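Local coordinates for DNA protection during starvation protein (Halobacterium salinarum, PDB 1TJO), which probably protects DNA from oxidative damage by oxidising ferrous iron with hydrogen peroxide and storing it as a ferric mineral inside a hollow shell of twelve subunits, at residues A82-V85 with Q86-G90. Residues are numbered along the deposited sequence; the frame is centred on the assembly and turned at random.
With FE (Fe (III) ion), chain F; MG (magnesium ion), chain Q.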
loop_
_atom_site.group_PDB
_atom_site.type_symbol
_atom_site.label_atom_id
_atom_site.label_comp_id
_atom_site.label_asym_id
_atom_site.label_seq_id
_atom_site.Cartn_x
_atom_site.Cartn_y
_atom_site.Cartn_z
ATOM N N ALA A 82 18.419 16.308 18.941
ATOM C CA ALA A 82 18.887 15.547 20.103
ATOM C C ALA A 82 19.795 14.410 19.686
ATOM O O ALA A 82 20.821 14.158 20.344
ATOM C CB ALA A 82 17.705 14.996 20.879
ATOM N N GLU A 83 19.426 13.681 18.617
ATOM C CA GLU A 83 20.297 12.592 18.177
ATOM C C GLU A 83 21.658 13.110 17.666
ATOM O O GLU A 83 22.666 12.443 17.865
ATOM C CB GLU A 83 19.588 11.728 17.152
ATOM C CG GLU A 83 18.395 11.062 17.861
ATOM C CD GLU A 83 17.644 10.038 17.047
ATOM O OE1 GLU A 83 16.656 9.428 17.559
ATOM O OE2 GLU A 83 18.060 9.825 15.907
ATOM N N ARG A 84 21.659 14.285 17.056
ATOM C CA ARG A 84 22.926 14.897 16.601
ATOM C C ARG A 84 23.786 15.349 17.775
ATOM O O ARG A 84 25.000 15.142 17.765
ATOM C CB ARG A 84 22.661 16.024 15.601
ATOM C CG ARG A 84 23.886 16.470 14.847
ATOM C CD ARG A 84 24.471 15.361 13.970
ATOM N NE ARG A 84 25.645 15.844 13.276
ATOM C CZ ARG A 84 26.491 15.058 12.610
ATOM N NH1 ARG A 84 26.243 13.744 12.494
ATOM N NH2 ARG A 84 27.581 15.602 12.048
ATOM N N VAL A 85 23.184 15.950 18.803
ATOM C CA VAL A 85 23.927 16.255 20.026
ATOM C C VAL A 85 24.605 15.018 20.563
ATOM O O VAL A 85 25.792 15.047 20.848
ATOM C CB VAL A 85 23.027 16.796 21.112
ATOM C CG1 VAL A 85 23.712 16.888 22.489
ATOM C CG2 VAL A 85 22.557 18.207 20.689
ATOM N N GLN A 86 23.849 13.937 20.661
ATOM C CA GLN A 86 24.400 12.688 21.160
ATOM C C GLN A 86 25.502 12.109 20.247
ATOM O O GLN A 86 26.540 11.704 20.754
ATOM C CB GLN A 86 23.274 11.695 21.385
ATOM C CG GLN A 86 23.518 10.762 22.498
ATOM C CD GLN A 86 24.384 9.679 22.029
ATOM O OE1 GLN A 86 25.212 9.125 22.762
ATOM N NE2 GLN A 86 24.256 9.389 20.773
ATOM N N ALA A 87 25.324 12.195 18.933
ATOM C CA ALA A 87 26.302 11.698 17.978
ATOM C C ALA A 87 27.613 12.438 18.082
ATOM O O ALA A 87 28.667 11.832 17.866
ATOM C CB ALA A 87 25.805 11.736 16.573
ATOM N N LEU A 88 27.538 13.720 18.432
ATOM C CA LEU A 88 28.723 14.557 18.582
ATOM C C LEU A 88 29.329 14.468 19.987
ATOM O O LEU A 88 30.262 15.203 20.304
ATOM C CB LEU A 88 28.396 15.986 18.228
ATOM C CG LEU A 88 28.039 16.259 16.764
ATOM C CD1 LEU A 88 27.673 17.666 16.608
ATOM C CD2 LEU A 88 29.156 15.899 15.820
ATOM N N GLY A 89 28.798 13.570 20.813
ATOM C CA GLY A 89 29.360 13.270 22.123
ATOM C C GLY A 89 28.880 14.159 23.262
ATOM O O GLY A 89 29.535 14.246 24.295
ATOM N N GLY A 90 27.765 14.857 23.054
ATOM C CA GLY A 90 27.128 15.635 24.064
ATOM C C GLY A 90 25.938 14.951 24.709
ATOM O O GLY A 90 25.561 13.817 24.326
HETATM FE FE FE F . 14.790 9.146 17.322
HETATM MG MG MG Q . 27.300 8.024 22.248
HETATM O O HOH W 1 27.644 9.049 20.435
HETATM O O HOH W 2 12.565 8.918 17.170
HETATM O O HOH W 3 14.935 7.887 15.848
HETATM O O HOH W 4 28.306 9.233 23.705
HETATM O O HOH W 5 29.111 7.032 21.923
#
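E83 and Q86, three residues apart near the end of helix 60-87, each bind a different metal, while Q86 CB rests 3.6 Å from E83 O. E83, extended beyond CG, binds ferric iron through OE1 at 1.9 Å, with D79 of the same chain and H52 of a second subunit. Q86 OE1 holds magnesium at 2.4 Å, alongside E56 of the second subunit and H168 of a third, and a magnesium-bound water donates to Q86 O, tying this iron-translocation residue to the metal twice. Earlier in the helix the i to i+4 pattern is regular: Q86 N donates to A82 O, A87 N to E83 O, and L88 N to R84 O at 3.0 Å. V85 O then accepts a 3.0 Å bond from G90 N and a weak one from L88 N, and G89 N closes on Q86 O at 2.9 Å. This is a Schellman motif, in which G89, at a positive phi of 87°, is the C' residue that turns the chain out of the helix. R84 CG is anti to the backbone N (chi1 -166°), and a bend at chi2 carries the guanidinium to where L88 CD2 lies over one face, toward its rim, 4.1 Å from NH2. That NH2 forms salt bridges to D145 of its own chain and to E160 of the third subunit.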